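Local coordinates for protein neuraminidase (Influenza A virus, PDB 4GDI) that belongs to the sialidase family that removes terminal sialic acid from glycoconjugates, although its putative active site has diverged, at residues R42-S47 and C53-I58; E77-T82 and W111-A116; G213-N218 and C256-E261; G265-F270 and S286-F291. All coordinates share one frame; numbering follows the deposited sequence.

Interaction 1 of 4, residues R42-S47 and C53-I58; sequences RRAYVS and CFKFFI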
# COMPACT_ATOMS: atom_id res chain seq x y z
N ARG A 42 5.21 10.12 -20.15
CA ARG A 42 6.12 10.90 -20.96
C ARG A 42 6.56 12.09 -20.14
O ARG A 42 5.94 12.42 -19.14
CB ARG A 42 5.46 11.33 -22.28
CG ARG A 42 4.19 12.17 -22.15
CD ARG A 42 3.63 12.45 -23.56
NE ARG A 42 2.29 13.04 -23.53
CZ ARG A 42 1.43 12.97 -24.54
NH1 ARG A 42 1.74 12.33 -25.67
NH2 ARG A 42 0.23 13.53 -24.42
N ARG A 43 7.66 12.70 -20.57
CA ARG A 43 8.23 13.87 -19.93
C ARG A 43 8.56 13.54 -18.48
O ARG A 43 8.44 14.38 -17.59
CB ARG A 43 7.30 15.08 -20.08
CG ARG A 43 6.99 15.35 -21.56
CD ARG A 43 6.60 16.79 -21.88
NE ARG A 43 5.16 17.02 -21.71
CZ ARG A 43 4.22 16.63 -22.58
NH1 ARG A 43 4.55 15.97 -23.68
NH2 ARG A 43 2.95 16.90 -22.32
N ALA A 44 9.02 12.31 -18.26
CA ALA A 44 9.33 11.84 -16.93
C ALA A 44 10.70 12.32 -16.45
O ALA A 44 11.58 12.66 -17.25
CB ALA A 44 9.24 10.32 -16.85
N TYR A 45 10.85 12.36 -15.14
CA TYR A 45 12.12 12.69 -14.51
C TYR A 45 12.09 12.20 -13.07
O TYR A 45 11.05 11.75 -12.58
CB TYR A 45 12.39 14.21 -14.57
CG TYR A 45 11.31 15.06 -13.91
CD1 TYR A 45 10.18 15.43 -14.61
CD2 TYR A 45 11.43 15.48 -12.59
CE1 TYR A 45 9.19 16.21 -14.03
CE2 TYR A 45 10.45 16.26 -11.99
CZ TYR A 45 9.33 16.62 -12.72
OH TYR A 45 8.35 17.38 -12.16
N VAL A 46 13.21 12.30 -12.38
CA VAL A 46 13.31 11.76 -11.04
C VAL A 46 13.58 12.87 -10.03
O VAL A 46 14.31 13.81 -10.33
CB VAL A 46 14.44 10.70 -10.94
CG1 VAL A 46 14.61 10.26 -9.48
CG2 VAL A 46 14.16 9.50 -11.84
N SER A 47 13.01 12.75 -8.83
CA SER A 47 13.34 13.68 -7.74
C SER A 47 13.06 12.98 -6.41
O SER A 47 12.15 12.16 -6.31
CB SER A 47 12.51 14.97 -7.87
OG SER A 47 13.06 16.03 -7.10
N CYS A 53 13.32 8.13 -3.69
CA CYS A 53 13.18 8.89 -4.93
C CYS A 53 11.94 8.46 -5.69
O CYS A 53 11.42 7.35 -5.50
CB CYS A 53 14.43 8.71 -5.78
SG CYS A 53 15.91 9.26 -4.93
N PHE A 54 11.44 9.36 -6.52
CA PHE A 54 10.20 9.16 -7.24
C PHE A 54 10.38 9.50 -8.71
O PHE A 54 11.23 10.30 -9.09
CB PHE A 54 9.08 10.03 -6.65
CG PHE A 54 8.80 9.76 -5.19
CD1 PHE A 54 9.56 10.38 -4.20
CD2 PHE A 54 7.80 8.87 -4.81
CE1 PHE A 54 9.33 10.13 -2.85
CE2 PHE A 54 7.57 8.60 -3.46
CZ PHE A 54 8.33 9.24 -2.48
N LYS A 55 9.55 8.87 -9.53
CA LYS A 55 9.38 9.22 -10.93
C LYS A 55 8.18 10.15 -11.05
O LYS A 55 7.06 9.77 -10.71
CB LYS A 55 9.16 7.96 -11.77
CG LYS A 55 8.85 8.24 -13.23
CD LYS A 55 8.83 6.96 -14.06
CE LYS A 55 7.48 6.76 -14.74
NZ LYS A 55 7.27 5.37 -15.20
N PHE A 56 8.43 11.37 -11.52
CA PHE A 56 7.38 12.31 -11.85
C PHE A 56 7.19 12.25 -13.37
O PHE A 56 8.17 12.18 -14.11
CB PHE A 56 7.78 13.73 -11.43
CG PHE A 56 7.79 13.94 -9.95
CD1 PHE A 56 8.87 13.51 -9.20
CD2 PHE A 56 6.75 14.58 -9.31
CE1 PHE A 56 8.89 13.71 -7.84
CE2 PHE A 56 6.77 14.78 -7.95
CZ PHE A 56 7.83 14.34 -7.22
N PHE A 57 5.95 12.32 -13.83
CA PHE A 57 5.67 12.16 -15.25
C PHE A 57 4.27 12.63 -15.65
O PHE A 57 3.37 12.72 -14.82
CB PHE A 57 5.84 10.70 -15.66
CG PHE A 57 4.87 9.75 -15.01
CD1 PHE A 57 5.14 9.20 -13.78
CD2 PHE A 57 3.69 9.40 -15.65
CE1 PHE A 57 4.24 8.32 -13.18
CE2 PHE A 57 2.79 8.52 -15.06
CZ PHE A 57 3.07 7.98 -13.83
N ILE A 58 4.11 12.94 -16.94
CA ILE A 58 2.80 13.26 -17.47
C ILE A 58 2.22 11.95 -18.00
O ILE A 58 2.87 11.26 -18.79
CB ILE A 58 2.87 14.30 -18.61
CG1 ILE A 58 3.70 15.52 -18.19
CG2 ILE A 58 1.48 14.73 -19.03
CD1 ILE A 58 3.18 16.23 -16.94
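A beta hairpin in one sheet of the influenza neuraminidase propeller pairs R42-S47 with C53-I58, and a beta bulge interrupts its antiparallel register. R42 with I58, Y45 with F56 and S47 with F54 are hydrogen-bonded pairs, each closed by two backbone bonds; Y45 N to F56 O, for example, is 2.9 Å. Between the first two pairs, R43 and A44 together stand against the single residue F57. R43, with a positive phi of 58°, is where the chain turns a corner, and the CB atoms of A44 and F57 then meet at 3.6 Å.

Y45 and F56 lie on the same face of the sheet. The Y45 ring is reached over one face by F56 CB, 3.5 Å from Y45 CZ, off-centre toward the rim. This is a CH-pi contact; the two rings themselves, though nearly parallel (11°), are slid so far apart that they barely overlap. Y45 CG is wedged between its backbone N and carbonyl carbon (chi1 58°), which swings the ring across toward F56; its OH is held by S102.

The two arginines at and just before the bulge turn their polar ends to acids: R42 forms a salt bridge to E74, and R43 one to E77, with R43 NE also bonded to R100 O. At the other end of the hairpin, beside the C48-C53 disulfide, V46 CG1 lies 4.0 Å from C53 CB.

Interaction 2 of 4, residues E77-T82 and W111-A116; sequences ESLYKT and WTVLVA
L79 makes the apolar part of this contact, reaching across to V113 and V115 with a single methyl group. Its CG stands opposite the backbone N (chi1 171°), which carries the isobutyl group out toward the other strand. CD2 then settles between two valine branches, 3.6 Å from V113 CG1 and 3.9 Å from V115 CG1. V113 CG1 and V115 CG1 are themselves 4.4 Å apart, so the leucine tip rests against both at once. CD1, the other branch of L79, turns back toward its own sheet and packs on F57 O.

The strands do not pair. Strand 78-83 belongs to the same sheet as strand 53-64, while strand 111-117 is the second strand of the following four-stranded sheet. The contact is therefore one of side chains between successive blades of the beta propeller. The strand axes run at 150° to each other and approach to 8.9 Å, with no backbone hydrogen bond between them.

Two residues further on, K81 points to the same side as L79. From CG onward its chain is extended, which brings NZ to within 3.6 Å of W111 NE1 and 4.0 Å of W111 CE2, at the pyrrole part of the indole. Both nitrogens are donors, and no hydrogen bond joins them. The ammonium group instead has a cation-pi partner in F54. W111 is packed in its turn against other rings, meeting F106 edge-to-face and F56 with the planes inclined at about 55°.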
# COMPACT_ATOMS: atom_id res chain seq x y z
N GLU A 77 -4.15 16.25 -19.69
CA GLU A 77 -2.82 15.93 -19.20
C GLU A 77 -2.66 16.23 -17.73
O GLU A 77 -2.91 17.36 -17.28
CB GLU A 77 -1.76 16.70 -20.00
CG GLU A 77 -1.87 16.46 -21.49
CD GLU A 77 -0.68 16.99 -22.26
OE1 GLU A 77 0.32 16.25 -22.38
OE2 GLU A 77 -0.76 18.13 -22.77
N SER A 78 -2.22 15.22 -16.99
CA SER A 78 -1.95 15.37 -15.56
C SER A 78 -0.60 14.79 -15.17
O SER A 78 -0.13 13.78 -15.73
CB SER A 78 -3.06 14.71 -14.74
OG SER A 78 -4.28 15.43 -14.86
N LEU A 79 0.03 15.45 -14.21
CA LEU A 79 1.27 15.02 -13.60
C LEU A 79 1.00 13.98 -12.50
O LEU A 79 0.13 14.18 -11.64
CB LEU A 79 1.95 16.24 -12.98
CG LEU A 79 3.16 15.98 -12.10
CD1 LEU A 79 4.36 15.54 -12.96
CD2 LEU A 79 3.48 17.23 -11.28
N TYR A 80 1.78 12.90 -12.51
CA TYR A 80 1.69 11.82 -11.54
C TYR A 80 3.06 11.59 -10.95
O TYR A 80 4.07 12.02 -11.51
CB TYR A 80 1.28 10.49 -12.21
CG TYR A 80 -0.15 10.36 -12.66
CD1 TYR A 80 -0.64 11.15 -13.70
CD2 TYR A 80 -1.00 9.43 -12.08
CE1 TYR A 80 -1.96 11.02 -14.12
CE2 TYR A 80 -2.32 9.29 -12.49
CZ TYR A 80 -2.79 10.09 -13.51
OH TYR A 80 -4.09 9.95 -13.94
N LYS A 81 3.12 10.89 -9.82
CA LYS A 81 4.38 10.39 -9.33
C LYS A 81 4.24 8.98 -8.78
O LYS A 81 3.20 8.59 -8.24
CB LYS A 81 5.00 11.32 -8.28
CG LYS A 81 4.43 11.21 -6.89
CD LYS A 81 5.38 11.85 -5.89
CE LYS A 81 4.76 12.00 -4.51
NZ LYS A 81 5.80 12.21 -3.45
N THR A 82 5.33 8.24 -8.93
CA THR A 82 5.41 6.83 -8.55
C THR A 82 6.75 6.59 -7.86
O THR A 82 7.78 7.09 -8.32
CB THR A 82 5.37 5.94 -9.83
OG1 THR A 82 4.14 6.17 -10.52
CG2 THR A 82 5.47 4.47 -9.47
N TRP A 111 7.31 19.26 -0.63
CA TRP A 111 7.44 19.31 -2.08
C TRP A 111 6.93 20.62 -2.64
O TRP A 111 5.81 21.03 -2.32
CB TRP A 111 6.65 18.18 -2.73
CG TRP A 111 7.28 16.85 -2.60
CD1 TRP A 111 6.95 15.88 -1.69
CD2 TRP A 111 8.35 16.32 -3.39
NE1 TRP A 111 7.76 14.79 -1.87
CE2 TRP A 111 8.61 15.02 -2.91
CE3 TRP A 111 9.10 16.81 -4.46
CZ2 TRP A 111 9.61 14.20 -3.45
CZ3 TRP A 111 10.10 16.01 -5.00
CH2 TRP A 111 10.35 14.71 -4.49
N THR A 112 7.76 21.26 -3.46
CA THR A 112 7.30 22.30 -4.37
C THR A 112 7.09 21.66 -5.74
O THR A 112 7.98 20.97 -6.26
CB THR A 112 8.34 23.42 -4.51
OG1 THR A 112 8.62 24.00 -3.23
CG2 THR A 112 7.83 24.50 -5.45
N VAL A 113 5.91 21.86 -6.31
CA VAL A 113 5.56 21.31 -7.61
C VAL A 113 5.06 22.44 -8.49
O VAL A 113 4.24 23.23 -8.05
CB VAL A 113 4.43 20.26 -7.49
CG1 VAL A 113 3.98 19.79 -8.87
CG2 VAL A 113 4.86 19.08 -6.61
N LEU A 114 5.58 22.53 -9.71
CA LEU A 114 5.09 23.48 -10.69
C LEU A 114 4.54 22.75 -11.91
O LEU A 114 5.12 21.76 -12.38
CB LEU A 114 6.21 24.42 -11.14
CG LEU A 114 6.92 25.30 -10.10
CD1 LEU A 114 8.14 24.59 -9.49
CD2 LEU A 114 7.34 26.60 -10.76
N VAL A 115 3.41 23.23 -12.41
CA VAL A 115 2.84 22.69 -13.65
C VAL A 115 2.41 23.82 -14.57
O VAL A 115 2.03 24.91 -14.11
CB VAL A 115 1.61 21.80 -13.41
CG1 VAL A 115 2.00 20.47 -12.76
CG2 VAL A 115 0.59 22.54 -12.56
N ALA A 116 2.44 23.55 -15.87
CA ALA A 116 1.97 24.52 -16.85
C ALA A 116 0.73 23.96 -17.53
O ALA A 116 0.67 22.77 -17.84
CB ALA A 116 3.05 24.81 -17.87

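Interaction 3 of 4, residues G213-N218 and C256-E261; sequences GTNLWN and CKMAQE. With CA (calcium ion), chain R.
N218 and Q260 bring the two backbones closest, with CA atoms 5.6 Å apart, although neither chain has regular structure there and no clear hydrogen bond spans the gap. The side-chain contact is made mainly by M258. Its chain bends at the thioether (chi3 67°), and this brings the terminal CE in against N218, 3.3 Å from N218 OD1 and also 3.3 Å from N218 O. The same methyl lies 4.1 Å from N215 ND2.

The two asparagines it touches are locked together. N215 OD1 accepts from W217 N (2.8 Å), closing an Asx turn, and from N218 N, which approaches from above the carbonyl plane. In return N215 ND2 donates to N218 OD1 at 2.9 Å. N218 ND2 rests over the centre of one face of the W217 ring and donates to G194 O.

This folded turn presents N215 O to the calcium ion at 2.3 Å; D219, D245, G263, G265 and a water complete the site. The turn follows directly on strand 208-214, whereas 256-261 belongs to the long loop between strands 233-236 and 277-281, tied at C256 by a disulfide to C239 and further on by backbone bonding of A259 to A220.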
# COMPACT_ATOMS: atom_id res chain seq x y z
N GLY A 213 21.17 23.02 -20.96
CA GLY A 213 20.03 23.29 -21.82
C GLY A 213 20.02 22.46 -23.09
O GLY A 213 20.95 21.69 -23.37
N THR A 214 18.93 22.60 -23.84
CA THR A 214 18.82 22.02 -25.17
C THR A 214 18.45 23.16 -26.11
O THR A 214 17.46 23.85 -25.89
CB THR A 214 17.77 20.93 -25.21
OG1 THR A 214 18.19 19.82 -24.41
CG2 THR A 214 17.53 20.43 -26.68
N ASN A 215 19.28 23.39 -27.12
CA ASN A 215 19.02 24.44 -28.10
C ASN A 215 18.31 23.83 -29.30
O ASN A 215 18.91 23.10 -30.07
CB ASN A 215 20.32 25.12 -28.53
CG ASN A 215 20.09 26.34 -29.42
OD1 ASN A 215 19.13 26.39 -30.19
ND2 ASN A 215 20.98 27.31 -29.33
N LEU A 216 17.02 24.14 -29.45
CA LEU A 216 16.19 23.54 -30.49
C LEU A 216 16.23 24.34 -31.80
O LEU A 216 15.60 23.97 -32.80
CB LEU A 216 14.74 23.47 -30.01
CG LEU A 216 14.45 22.55 -28.82
CD1 LEU A 216 12.95 22.56 -28.50
CD2 LEU A 216 14.93 21.14 -29.09
N TRP A 217 16.97 25.44 -31.77
CA TRP A 217 16.97 26.41 -32.85
C TRP A 217 18.19 26.25 -33.76
O TRP A 217 18.07 25.84 -34.91
CB TRP A 217 16.95 27.81 -32.26
CG TRP A 217 17.13 28.90 -33.24
CD1 TRP A 217 16.97 28.82 -34.60
CD2 TRP A 217 17.50 30.25 -32.96
NE1 TRP A 217 17.21 30.04 -35.17
CE2 TRP A 217 17.54 30.94 -34.19
CE3 TRP A 217 17.80 30.95 -31.78
CZ2 TRP A 217 17.88 32.28 -34.28
CZ3 TRP A 217 18.13 32.29 -31.87
CH2 TRP A 217 18.17 32.95 -33.11
N ASN A 218 19.37 26.56 -33.22
CA ASN A 218 20.57 26.68 -34.03
C ASN A 218 21.84 26.15 -33.37
O ASN A 218 22.91 26.72 -33.57
CB ASN A 218 20.79 28.16 -34.34
CG ASN A 218 20.86 29.01 -33.09
OD1 ASN A 218 20.84 28.48 -31.97
ND2 ASN A 218 20.94 30.32 -33.26
N CYS A 256 35.14 27.33 -28.83
CA CYS A 256 33.99 27.72 -28.04
C CYS A 256 32.81 28.11 -28.93
O CYS A 256 31.81 28.63 -28.45
CB CYS A 256 34.36 28.87 -27.11
SG CYS A 256 35.59 28.38 -25.87
N LYS A 257 32.90 27.81 -30.22
CA LYS A 257 31.83 28.18 -31.13
C LYS A 257 30.71 27.16 -31.15
O LYS A 257 30.92 25.98 -30.89
CB LYS A 257 32.39 28.40 -32.54
CG LYS A 257 33.40 29.54 -32.62
CD LYS A 257 33.63 30.02 -34.05
CE LYS A 257 34.18 28.92 -34.94
NZ LYS A 257 34.24 29.35 -36.36
N MET A 258 29.51 27.64 -31.44
CA MET A 258 28.34 26.80 -31.61
C MET A 258 28.53 25.80 -32.75
O MET A 258 29.19 26.10 -33.73
CB MET A 258 27.12 27.67 -31.88
CG MET A 258 26.76 28.56 -30.71
SD MET A 258 25.58 29.87 -31.06
CE MET A 258 24.11 28.93 -31.41
N ALA A 259 27.95 24.61 -32.59
CA ALA A 259 27.93 23.60 -33.64
C ALA A 259 26.62 23.72 -34.40
O ALA A 259 25.61 23.11 -34.04
CB ALA A 259 28.08 22.22 -33.04
N GLN A 260 26.61 24.52 -35.46
CA GLN A 260 25.36 24.82 -36.13
C GLN A 260 24.90 23.73 -37.09
O GLN A 260 23.73 23.71 -37.47
CB GLN A 260 25.46 26.17 -36.84
CG GLN A 260 26.18 27.20 -35.98
CD GLN A 260 25.54 28.58 -36.02
OE1 GLN A 260 24.58 28.85 -35.30
NE2 GLN A 260 26.09 29.46 -36.85
N GLU A 261 25.78 22.80 -37.46
CA GLU A 261 25.36 21.70 -38.34
C GLU A 261 24.28 20.87 -37.65
O GLU A 261 24.53 20.23 -36.63
CB GLU A 261 26.54 20.80 -38.74
CG GLU A 261 26.17 19.77 -39.82
CD GLU A 261 27.22 18.68 -40.04
OE1 GLU A 261 28.31 18.75 -39.43
OE2 GLU A 261 26.95 17.75 -40.83
CA CA R . 19.83 21.36 -31.23
O HOH W 1 20.68 19.66 -32.73

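Interaction 4 of 4, residues G265-F270 and S286-F291; sequences GGIQGF and SSQNGF. With CA (calcium ion), chain R; NO3 (nitrate ion), chain B.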
# COMPACT_ATOMS: atom_id res chain seq x y z
N GLY A 265 16.19 21.46 -33.80
CA GLY A 265 15.70 20.31 -33.06
C GLY A 265 16.65 19.93 -31.93
O GLY A 265 17.65 20.60 -31.68
N GLY A 266 16.33 18.84 -31.24
CA GLY A 266 17.14 18.37 -30.15
C GLY A 266 16.34 17.60 -29.12
O GLY A 266 15.14 17.35 -29.28
N ILE A 267 17.02 17.21 -28.05
CA ILE A 267 16.44 16.35 -27.04
C ILE A 267 17.09 16.65 -25.69
O ILE A 267 18.29 16.92 -25.62
CB ILE A 267 16.60 14.87 -27.44
CG1 ILE A 267 15.70 14.00 -26.56
CG2 ILE A 267 18.06 14.47 -27.37
CD1 ILE A 267 15.55 12.56 -27.03
N GLN A 268 16.29 16.65 -24.62
CA GLN A 268 16.81 16.94 -23.28
C GLN A 268 18.01 16.08 -22.95
O GLN A 268 18.00 14.86 -23.14
CB GLN A 268 15.71 16.69 -22.24
CG GLN A 268 16.05 17.17 -20.82
CD GLN A 268 14.79 17.35 -19.98
OE1 GLN A 268 13.78 16.70 -20.23
NE2 GLN A 268 14.85 18.24 -19.01
N GLY A 269 19.06 16.73 -22.44
CA GLY A 269 20.27 16.04 -22.04
C GLY A 269 21.12 16.86 -21.08
O GLY A 269 20.80 18.01 -20.77
N PHE A 270 22.23 16.28 -20.63
CA PHE A 270 23.02 16.87 -19.55
C PHE A 270 24.53 16.81 -19.80
O PHE A 270 25.02 15.94 -20.52
CB PHE A 270 22.72 16.13 -18.24
CG PHE A 270 23.21 14.70 -18.20
CD1 PHE A 270 24.49 14.40 -17.79
CD2 PHE A 270 22.37 13.65 -18.57
CE1 PHE A 270 24.94 13.09 -17.73
CE2 PHE A 270 22.81 12.33 -18.52
CZ PHE A 270 24.10 12.05 -18.11
N SER A 286 23.91 9.17 -36.11
CA SER A 286 23.00 8.82 -37.20
C SER A 286 21.66 8.30 -36.68
O SER A 286 20.65 8.40 -37.35
CB SER A 286 23.67 7.77 -38.09
OG SER A 286 24.31 6.77 -37.30
N SER A 287 21.66 7.74 -35.47
CA SER A 287 20.44 7.24 -34.88
C SER A 287 20.45 7.52 -33.39
O SER A 287 21.50 7.68 -32.79
CB SER A 287 20.31 5.74 -35.11
OG SER A 287 21.24 5.03 -34.32
N GLN A 288 19.27 7.54 -32.79
CA GLN A 288 19.13 7.78 -31.36
C GLN A 288 19.39 6.47 -30.61
O GLN A 288 18.56 6.02 -29.83
CB GLN A 288 17.73 8.29 -31.07
CG GLN A 288 17.65 9.41 -30.10
CD GLN A 288 16.25 9.96 -30.02
OE1 GLN A 288 15.86 10.78 -30.84
NE2 GLN A 288 15.47 9.48 -29.05
N ASN A 289 20.55 5.87 -30.86
CA ASN A 289 20.88 4.59 -30.25
C ASN A 289 22.13 4.68 -29.40
O ASN A 289 23.06 5.41 -29.73
CB ASN A 289 21.06 3.53 -31.33
CG ASN A 289 19.76 3.21 -32.03
OD1 ASN A 289 19.36 3.90 -32.97
ND2 ASN A 289 19.08 2.19 -31.55
N GLY A 290 22.15 3.91 -28.31
CA GLY A 290 23.29 3.85 -27.41
C GLY A 290 23.37 5.07 -26.51
O GLY A 290 22.65 6.04 -26.70
N PHE A 291 24.26 5.02 -25.52
CA PHE A 291 24.53 6.17 -24.66
C PHE A 291 25.95 6.08 -24.17
O PHE A 291 26.40 5.04 -23.65
CB PHE A 291 23.55 6.21 -23.49
CG PHE A 291 23.29 7.60 -22.95
CD1 PHE A 291 22.64 8.55 -23.71
CD2 PHE A 291 23.65 7.92 -21.65
CE1 PHE A 291 22.37 9.81 -23.20
CE2 PHE A 291 23.38 9.19 -21.14
CZ PHE A 291 22.74 10.13 -21.91
CA CA R . 19.83 21.36 -31.23
N NO3 B . 12.12 16.89 -24.43
O1 NO3 B . 12.23 17.05 -23.04
O2 NO3 B . 10.88 17.11 -25.05
O3 NO3 B . 13.23 16.50 -25.18
O HOH W 1 20.68 19.66 -32.73
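I267 and Q288 extend toward each other from opposite directions. The isoleucine is fully stretched (chi1 -167°), so that its CD1 methyl leads and meets the glutamine amide, 3.7 Å from Q288 NE2 and 4.0 Å from Q288 CD. The polar partner of the amide lies outside, NE2 donating to T318 O. Q288 itself is the centre of an inverse gamma turn.

The second meeting is between rings. F270 and F291 are inclined at about 51° and come closest at F270 CE2 and F291 CZ, 4.0 Å apart. F270 CE2 approaches the edge of the F291 ring, near its plane, whereas F291 CZ comes at the F270 ring obliquely. The arrangement is thus neither a stack nor a proper T-shape. F291 also packs on F339 and L341 of strand 338-346.

The 265-270 segment lies late in the long loop that leads from one propeller blade to the next, whose middle strand, 289-296, begins with N289-F291. The start of 265-270 is fixed by metal, with G265 O bound to the calcium ion at 2.4 Å. Further along, Q268 uses its backbone N-H to hold a nitrate ion, probably from the crystallisation liquor, through a nearly straight bond of 3.1 Å from N to nitrate O3 (166° at the hydrogen); R320 NE grips the same anion. Ahead of strand 289-296, S287 OG donates to N289 OD1 at 2.6 Å.

The four contacts lie in series along the chain, and none nests in or crosses another. Interaction 1 closes the short turn of a hairpin. Interaction 2 spans 28 residues to join that hairpin's sheet to the following one; interactions 1 and 2 meet within the first sheet, where strands 53-64 and 78-83 are neighbours. Across the centre of the chain, its centre about 30 Å from that of interaction 2, interaction 3 closes a 37-residue excursion, bringing the end of strand 208-214 against the long loop before strand 277-281. Interaction 4 begins four residues later and reaches the next blade. These last two share the calcium ion, and L216 O probably accepts from G265 N.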